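Local coordinates for protein putative dioxygenase (1H-3-hydroxy-4-oxoquinaldine 2,4-dioxygenase) (Mycobacteroides abscessus, PDB 6RA2) that cleaves the ring of the bacterial quorum-sensing signal 2-heptyl-3-hydroxy-4(1H)-quinolone with dioxygen, yielding N-octanoylanthranilate and carbon monoxide, at residues F14-H19 / A48-R53; E73-T78 / L103-R108. All coordinates share one frame; numbering follows the deposited sequence.

Interaction 1. Residues F14-H19 / A48-R53; sequences FDDQGH and AQRTVR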
ATOM      1  N   PHE A  14      13.845   4.772   4.768  1.00 28.59           N
ATOM      2  CA  PHE A  14      13.746   3.435   4.204  1.00 31.37           C
ATOM      3  C   PHE A  14      14.583   2.469   5.025  1.00 32.36           C
ATOM      4  O   PHE A  14      15.337   2.858   5.924  1.00 29.10           O
ATOM      5  CB  PHE A  14      14.209   3.399   2.744  1.00 28.69           C
ATOM      6  CG  PHE A  14      15.674   3.631   2.578  1.00 28.88           C
ATOM      7  CD1 PHE A  14      16.190   4.929   2.609  1.00 29.38           C
ATOM      8  CD2 PHE A  14      16.553   2.560   2.445  1.00 27.53           C
ATOM      9  CE1 PHE A  14      17.544   5.159   2.467  1.00 26.28           C
ATOM     10  CE2 PHE A  14      17.909   2.782   2.299  1.00 27.24           C
ATOM     11  CZ  PHE A  14      18.405   4.084   2.310  1.00 31.29           C
ATOM     12  N   ASP A  15      14.466   1.201   4.643  1.00 28.99           N
ATOM     13  CA  ASP A  15      15.113   0.042   5.235  1.00 34.15           C
ATOM     14  C   ASP A  15      15.611  -0.857   4.108  1.00 34.72           C
ATOM     15  O   ASP A  15      14.872  -1.116   3.158  1.00 34.69           O
ATOM     16  CB  ASP A  15      14.108  -0.732   6.103  1.00 38.47           C
ATOM     17  CG  ASP A  15      14.735  -1.310   7.311  1.00 44.68           C
ATOM     18  OD1 ASP A  15      15.951  -1.072   7.472  1.00 54.42           O
ATOM     19  OD2 ASP A  15      14.037  -1.998   8.090  1.00 43.72           O
ATOM     20  N   ASP A  16      16.842  -1.352   4.210  1.00 32.43           N
ATOM     21  CA  ASP A  16      17.441  -2.199   3.177  1.00 32.97           C
ATOM     22  C   ASP A  16      18.058  -3.429   3.845  1.00 35.12           C
ATOM     23  O   ASP A  16      19.087  -3.321   4.520  1.00 38.06           O
ATOM     24  CB  ASP A  16      18.483  -1.419   2.367  1.00 34.43           C
ATOM     25  CG  ASP A  16      19.090  -2.238   1.227  1.00 38.47           C
ATOM     26  OD1 ASP A  16      18.532  -3.303   0.905  1.00 37.12           O
ATOM     27  OD2 ASP A  16      20.131  -1.822   0.655  1.00 37.04           O
ATOM     28  N   GLN A  17      17.439  -4.594   3.642  1.00 32.45           N
ATOM     29  CA  GLN A  17      17.841  -5.842   4.285  1.00 37.57           C
ATOM     30  C   GLN A  17      17.802  -6.990   3.282  1.00 37.20           C
ATOM     31  O   GLN A  17      16.851  -7.105   2.501  1.00 36.84           O
ATOM     32  CB  GLN A  17      16.930  -6.190   5.480  1.00 34.03           C
ATOM     33  CG  GLN A  17      16.798  -5.098   6.521  1.00 36.19           C
ATOM     34  CD  GLN A  17      16.153  -5.575   7.811  1.00 42.91           C
ATOM     35  OE1 GLN A  17      16.420  -6.677   8.292  1.00 42.99           O
ATOM     36  NE2 GLN A  17      15.295  -4.738   8.385  1.00 48.31           N
ATOM     37  N   GLY A  18      18.826  -7.847   3.322  1.00 39.29           N
ATOM     38  CA  GLY A  18      18.879  -9.061   2.534  1.00 35.19           C
ATOM     39  C   GLY A  18      19.741  -8.924   1.288  1.00 35.55           C
ATOM     40  O   GLY A  18      19.928  -7.838   0.729  1.00 35.06           O
ATOM     41  N   HIS A  19      20.271 -10.073   0.834  1.00 39.40           N
ATOM     42  CA  HIS A  19      21.146 -10.086  -0.335  1.00 41.19           C
ATOM     43  C   HIS A  19      20.856 -11.228  -1.309  1.00 40.79           C
ATOM     44  O   HIS A  19      21.631 -11.419  -2.253  1.00 45.23           O
ATOM     45  CB  HIS A  19      22.628 -10.140   0.102  1.00 41.80           C
ATOM     46  CG  HIS A  19      23.159  -8.838   0.629  1.00 46.55           C
ATOM     47  ND1 HIS A  19      23.651  -7.845  -0.194  1.00 51.98           N
ATOM     48  CD2 HIS A  19      23.287  -8.372   1.895  1.00 45.03           C
ATOM     49  CE1 HIS A  19      24.055  -6.823   0.541  1.00 45.97           C
ATOM     50  NE2 HIS A  19      23.848  -7.118   1.812  1.00 48.09           N
ATOM     51  N   ALA A  48      13.783 -14.343   2.021  1.00 38.39           N
ATOM     52  CA  ALA A  48      13.503 -14.741   0.647  1.00 34.44           C
ATOM     53  C   ALA A  48      14.260 -13.904  -0.374  1.00 35.87           C
ATOM     54  O   ALA A  48      14.796 -14.446  -1.346  1.00 37.28           O
ATOM     55  CB  ALA A  48      11.998 -14.641   0.377  1.00 35.76           C
ATOM     56  N   GLN A  49      14.280 -12.581  -0.195  1.00 31.63           N
ATOM     57  CA  GLN A  49      14.835 -11.676  -1.196  1.00 36.03           C
ATOM     58  C   GLN A  49      15.397 -10.447  -0.501  1.00 32.41           C
ATOM     59  O   GLN A  49      15.060 -10.152   0.645  1.00 32.81           O
ATOM     60  CB  GLN A  49      13.778 -11.216  -2.230  1.00 34.67           C
ATOM     61  CG  GLN A  49      12.941 -12.314  -2.873  1.00 32.99           C
ATOM     62  CD  GLN A  49      13.752 -13.202  -3.819  1.00 39.80           C
ATOM     63  OE1 GLN A  49      14.758 -12.769  -4.388  1.00 38.91           O
ATOM     64  NE2 GLN A  49      13.312 -14.448  -3.987  1.00 36.68           N
ATOM     65  N   ARG A  50      16.246  -9.715  -1.208  1.00 34.06           N
ATOM     66  CA  ARG A  50      16.537  -8.364  -0.764  1.00 33.46           C
ATOM     67  C   ARG A  50      15.218  -7.613  -0.635  1.00 33.81           C
ATOM     68  O   ARG A  50      14.376  -7.661  -1.537  1.00 34.03           O
ATOM     69  CB  ARG A  50      17.479  -7.660  -1.733  1.00 33.59           C
ATOM     70  CG  ARG A  50      17.839  -6.228  -1.316  1.00 33.08           C
ATOM     71  CD  ARG A  50      18.596  -5.516  -2.431  1.00 34.09           C
ATOM     72  NE  ARG A  50      19.021  -4.193  -2.012  1.00 33.49           N
ATOM     73  CZ  ARG A  50      19.735  -3.359  -2.753  1.00 31.27           C
ATOM     74  NH1 ARG A  50      20.111  -3.697  -3.980  1.00 32.35           N
ATOM     75  NH2 ARG A  50      20.076  -2.179  -2.254  1.00 34.15           N
ATOM     76  N   THR A  51      15.021  -6.969   0.516  1.00 32.76           N
ATOM     77  CA  THR A  51      13.772  -6.317   0.884  1.00 29.35           C
ATOM     78  C   THR A  51      14.059  -4.871   1.258  1.00 33.09           C
ATOM     79  O   THR A  51      14.901  -4.600   2.124  1.00 32.88           O
ATOM     80  CB  THR A  51      13.097  -7.037   2.052  1.00 33.51           C
ATOM     81  OG1 THR A  51      12.648  -8.325   1.615  1.00 30.54           O
ATOM     82  CG2 THR A  51      11.915  -6.225   2.609  1.00 29.00           C
ATOM     83  N   VAL A  52      13.374  -3.949   0.591  1.00 32.57           N
ATOM     84  CA  VAL A  52      13.505  -2.517   0.827  1.00 27.80           C
ATOM     85  C   VAL A  52      12.142  -2.026   1.287  1.00 27.51           C
ATOM     86  O   VAL A  52      11.178  -2.055   0.510  1.00 30.25           O
ATOM     87  CB  VAL A  52      13.975  -1.767  -0.426  1.00 26.61           C
ATOM     88  CG1 VAL A  52      14.033  -0.281  -0.170  1.00 25.59           C
ATOM     89  CG2 VAL A  52      15.333  -2.261  -0.870  1.00 27.68           C
ATOM     90  N   ARG A  53      12.040  -1.642   2.557  1.00 25.77           N
ATOM     91  CA  ARG A  53      10.839  -1.009   3.094  1.00 27.83           C
ATOM     92  C   ARG A  53      10.929   0.501   2.900  1.00 32.92           C
ATOM     93  O   ARG A  53      11.923   1.123   3.284  1.00 31.22           O
ATOM     94  CB  ARG A  53      10.673  -1.346   4.571  1.00 27.01           C
ATOM     95  CG  ARG A  53      10.574  -2.824   4.842  1.00 29.75           C
ATOM     96  CD  ARG A  53      10.118  -3.058   6.257  1.00 32.31           C
ATOM     97  NE  ARG A  53      11.187  -2.735   7.192  1.00 32.74           N
ATOM     98  CZ  ARG A  53      11.020  -2.593   8.498  1.00 32.00           C
ATOM     99  NH1 ARG A  53       9.815  -2.733   9.038  1.00 31.00           N
ATOM    100  NH2 ARG A  53      12.066  -2.310   9.266  1.00 33.85           N
TER
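Asp-15 and Arg-53 form a hydrogen-bonded pair where strand 10-17 runs antiparallel to strand 51-54, in the antiparallel margin of the alpha/beta hydrolase sheet. Asp-15 N gives its hydrogen to Arg-53 O at 2.9 Å, and Arg-53 N answers to Asp-15 O. Between this pair and the next, Asp-16 faces Val-52 without backbone bonds; there the CA of Val-52 approaches Asp-15 O to 3.0 Å as a CA-H...O contact. Gln-17 and Thr-51 form the second bonded pair, with Thr-51 N 2.7 Å from Gln-17 O.

The tight part is on the Thr-51 and Arg-53 side, where Leu-42 of helix 42-48 packs on the sheet. The long, bent Arg-53 chain turns its guanidinium edge to Asp-15 OD2 in a salt bridge whose very short length makes its exact geometry doubtful, and Asp-39 takes another of its nitrogens. Gln-17 NE2 reaches the same OD2 from above the carboxylate plane at 3.0 Å, while its OE1 is held by Arg-46. The backbones stay close at Gly-18, where phi is 100° and a residue without a side chain fits, because the carbonyl oxygens of Gln-17 and Gln-49 both lie near on that side.

The contact loosens only at exposed His-19, which barely touches the other segment. On the Val-52 face, Arg-50, its CG anti to the backbone N (chi1 -180°), grips Asp-16 side-on in a two-nitrogen salt bridge: Arg-50 NE makes a nearly straight bond (170°) to Asp-16 OD1, and Arg-50 NH2 bonds to Asp-16 OD2 at 2.9 Å.

Interaction 2. Residues E73-T78 / L103-R108; sequences EMAADT and LEIADR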
ATOM      1  N   GLU A  73       3.842  11.807  -6.793  1.00 33.37           N
ATOM      2  CA  GLU A  73       5.067  12.037  -6.027  1.00 34.97           C
ATOM      3  C   GLU A  73       5.487  10.783  -5.271  1.00 32.04           C
ATOM      4  O   GLU A  73       6.668  10.427  -5.270  1.00 33.68           O
ATOM      5  CB  GLU A  73       4.887  13.214  -5.052  1.00 33.02           C
ATOM      6  CG  GLU A  73       4.897  14.592  -5.722  1.00 32.55           C
ATOM      7  CD  GLU A  73       3.598  14.884  -6.498  1.00 40.57           C
ATOM      8  OE1 GLU A  73       2.508  14.467  -6.023  1.00 35.09           O
ATOM      9  OE2 GLU A  73       3.671  15.524  -7.578  1.00 44.35           O
ATOM     10  N   MET A  74       4.536  10.105  -4.624  1.00 29.45           N
ATOM     11  CA  MET A  74       4.824   8.817  -4.012  1.00 33.78           C
ATOM     12  C   MET A  74       5.553   7.901  -4.986  1.00 35.29           C
ATOM     13  O   MET A  74       6.579   7.314  -4.646  1.00 33.69           O
ATOM     14  CB  MET A  74       3.525   8.174  -3.524  1.00 32.50           C
ATOM     15  CG  MET A  74       2.929   8.885  -2.319  1.00 30.11           C
ATOM     16  SD  MET A  74       1.130   8.705  -2.188  1.00 41.78           S
ATOM     17  CE  MET A  74       0.986   7.761  -0.685  1.00 30.82           C
ATOM     18  N   ALA A  75       5.063   7.811  -6.221  1.00 30.60           N
ATOM     19  CA  ALA A  75       5.704   6.959  -7.214  1.00 34.44           C
ATOM     20  C   ALA A  75       7.097   7.461  -7.573  1.00 33.25           C
ATOM     21  O   ALA A  75       8.057   6.680  -7.588  1.00 36.14           O
ATOM     22  CB  ALA A  75       4.830   6.869  -8.469  1.00 36.29           C
ATOM     23  N   ALA A  76       7.230   8.754  -7.888  1.00 32.37           N
ATOM     24  CA  ALA A  76       8.522   9.276  -8.337  1.00 32.49           C
ATOM     25  C   ALA A  76       9.564   9.197  -7.228  1.00 35.40           C
ATOM     26  O   ALA A  76      10.753   8.975  -7.495  1.00 34.28           O
ATOM     27  CB  ALA A  76       8.378  10.720  -8.832  1.00 33.38           C
ATOM     28  N   ASP A  77       9.137   9.381  -5.974  1.00 31.00           N
ATOM     29  CA  ASP A  77      10.063   9.279  -4.845  1.00 33.63           C
ATOM     30  C   ASP A  77      10.614   7.860  -4.711  1.00 36.42           C
ATOM     31  O   ASP A  77      11.835   7.659  -4.648  1.00 33.02           O
ATOM     32  CB  ASP A  77       9.373   9.690  -3.541  1.00 32.26           C
ATOM     33  CG  ASP A  77       9.004  11.160  -3.503  1.00 34.74           C
ATOM     34  OD1 ASP A  77       8.105  11.513  -2.698  1.00 38.31           O
ATOM     35  OD2 ASP A  77       9.599  11.955  -4.272  1.00 36.76           O
ATOM     36  N   THR A  78       9.721   6.856  -4.659  1.00 32.88           N
ATOM     37  CA  THR A  78      10.197   5.492  -4.459  1.00 34.15           C
ATOM     38  C   THR A  78      11.012   5.009  -5.644  1.00 31.53           C
ATOM     39  O   THR A  78      11.985   4.277  -5.457  1.00 34.78           O
ATOM     40  CB  THR A  78       9.052   4.509  -4.201  1.00 31.77           C
ATOM     41  OG1 THR A  78       8.551   4.031  -5.447  1.00 51.48           O
ATOM     42  CG2 THR A  78       7.947   5.121  -3.403  1.00 24.01           C
ATOM     43  N   LEU A 103       0.662   0.827  -8.449  1.00 36.13           N
ATOM     44  CA  LEU A 103       0.259   0.674  -9.844  1.00 36.11           C
ATOM     45  C   LEU A 103       0.876   1.755 -10.717  1.00 38.81           C
ATOM     46  O   LEU A 103       1.280   1.492 -11.860  1.00 38.83           O
ATOM     47  CB  LEU A 103      -1.269   0.680  -9.952  1.00 34.90           C
ATOM     48  CG  LEU A 103      -1.852  -0.552  -9.248  1.00 36.33           C
ATOM     49  CD1 LEU A 103      -3.359  -0.489  -9.089  1.00 36.75           C
ATOM     50  CD2 LEU A 103      -1.430  -1.803 -10.008  1.00 39.01           C
ATOM     51  N   GLU A 104       0.957   2.980 -10.198  1.00 36.93           N
ATOM     52  CA  GLU A 104       1.611   4.035 -10.957  1.00 38.19           C
ATOM     53  C   GLU A 104       3.064   3.674 -11.221  1.00 37.38           C
ATOM     54  O   GLU A 104       3.583   3.907 -12.321  1.00 38.81           O
ATOM     55  CB  GLU A 104       1.494   5.368 -10.208  1.00 35.17           C
ATOM     56  CG  GLU A 104       2.133   6.558 -10.934  1.00 36.19           C
ATOM     57  CD  GLU A 104       1.478   6.855 -12.274  1.00 46.15           C
ATOM     58  OE1 GLU A 104       0.248   6.630 -12.398  1.00 45.54           O
ATOM     59  OE2 GLU A 104       2.195   7.308 -13.202  1.00 47.72           O
ATOM     60  N   ILE A 105       3.729   3.081 -10.224  1.00 35.24           N
ATOM     61  CA  ILE A 105       5.110   2.632 -10.386  1.00 33.83           C
ATOM     62  C   ILE A 105       5.194   1.514 -11.417  1.00 39.49           C
ATOM     63  O   ILE A 105       6.090   1.510 -12.277  1.00 37.97           O
ATOM     64  CB  ILE A 105       5.689   2.180  -9.031  1.00 34.39           C
ATOM     65  CG1 ILE A 105       5.949   3.383  -8.115  1.00 31.78           C
ATOM     66  CG2 ILE A 105       6.951   1.344  -9.256  1.00 30.46           C
ATOM     67  CD1 ILE A 105       5.919   3.042  -6.629  1.00 32.02           C
ATOM     68  N   ALA A 106       4.279   0.536 -11.334  1.00 34.56           N
ATOM     69  CA  ALA A 106       4.261  -0.535 -12.329  1.00 36.10           C
ATOM     70  C   ALA A 106       4.075   0.032 -13.725  1.00 37.81           C
ATOM     71  O   ALA A 106       4.780  -0.355 -14.665  1.00 36.70           O
ATOM     72  CB  ALA A 106       3.153  -1.542 -12.003  1.00 36.28           C
ATOM     73  N   ASP A 107       3.166   0.996 -13.863  1.00 41.20           N
ATOM     74  CA  ASP A 107       2.877   1.571 -15.168  1.00 40.69           C
ATOM     75  C   ASP A 107       4.054   2.351 -15.730  1.00 43.29           C
ATOM     76  O   ASP A 107       4.232   2.403 -16.952  1.00 50.15           O
ATOM     77  CB  ASP A 107       1.667   2.482 -15.070  1.00 47.15           C
ATOM     78  CG  ASP A 107       1.105   2.821 -16.420  1.00 52.39           C
ATOM     79  OD1 ASP A 107       1.285   1.990 -17.341  1.00 49.65           O
ATOM     80  OD2 ASP A 107       0.501   3.910 -16.551  1.00 50.93           O
ATOM     81  N   ARG A 108       4.860   2.968 -14.870  1.00 39.47           N
ATOM     82  CA  ARG A 108       5.926   3.830 -15.360  1.00 38.97           C
ATOM     83  C   ARG A 108       7.141   3.051 -15.852  1.00 34.49           C
ATOM     84  O   ARG A 108       7.817   3.496 -16.782  1.00 41.96           O
ATOM     85  CB  ARG A 108       6.340   4.807 -14.256  1.00 42.99           C
ATOM     86  CG  ARG A 108       5.305   5.890 -13.975  1.00 38.46           C
ATOM     87  CD  ARG A 108       5.880   6.961 -13.079  1.00 40.31           C
ATOM     88  NE  ARG A 108       4.887   7.988 -12.791  1.00 46.08           N
ATOM     89  CZ  ARG A 108       5.152   9.136 -12.182  1.00 43.85           C
ATOM     90  NH1 ARG A 108       6.393   9.404 -11.783  1.00 45.47           N
ATOM     91  NH2 ARG A 108       4.176  10.007 -11.965  1.00 44.15           N
TER
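Ala-75 sets its methyl group against Ile-105 and Glu-104 where segments 73-78 and 103-108 of helices 71-84 and 98-109 cross at -60°, their axes 9.0 Å apart. Its CB lies 3.7 Å from both Ile-105 CG1 and Glu-104 CG, and also beneath one face of the Arg-108 guanidinium. A residue this small lets the two backbones draw close: the CA atoms of Ala-75 and Ile-105 are 5.4 Å apart.

Ile-105 supplies the apolar surface opposite. Its CG1 stands anti to the carbonyl carbon (chi1 -72°), which carries the outer arm over the Ala-75 backbone and on to Thr-78, where Ile-105 CD1 meets Thr-78 OG1 at 3.1 Å, a short approach whose exact length is doubtful. That hydroxyl also has a weak hydrogen bond to Ala-75 O, one turn back in its own helix, which probably helps to satisfy this polar atom in a buried place. Beneath the pair, Leu-28 of the central sheet touches both Thr-78 and Ile-105.

Arg-108 occupies the outer, solvent-facing side. Stretched from CG to NE, it reaches across to the other helix and brings NH1 to 3.8 Å from Ala-76 CB. Its guanidinium is steadied from its own helix, NE giving a nearly straight bond of 2.8 Å to the anti lone pair of Glu-104 OE2. Glu-104 thus serves twice, its methylene CG packing on Ala-75 and its carboxylate holding the arginine. Asp-72 adds a long, weak ion pair to Arg-108.

Such crossing of neighbouring helices against one face of the mostly parallel sheet belongs to the alpha/beta hydrolase fold; His-97, the probable substrate-binding residue, lies between strand 90-95 and helix 98-109, in the turn where hydrolases of this fold carry the nucleophile elbow.

In the fold
From the N terminus, the chain runs through strand 10-17, then strand 24-28 and helix 42-48, before strand 51-54 returns beside strand 10-17 and interaction 1 closes this first loop. Only then does helix 71-84 begin; after strand 90-95, helix 98-109 comes back to it and interaction 2 closes a second loop. The two loops follow in series, neither enclosing nor crossing the other. Interaction 1 ties the sheet's antiparallel strands to its parallel part, whereas interaction 2 joins two helices packed on it. Their centres lie about 19 Å apart and the two contacts do not touch, yet strand 24-28, within the first loop, meets residues of both.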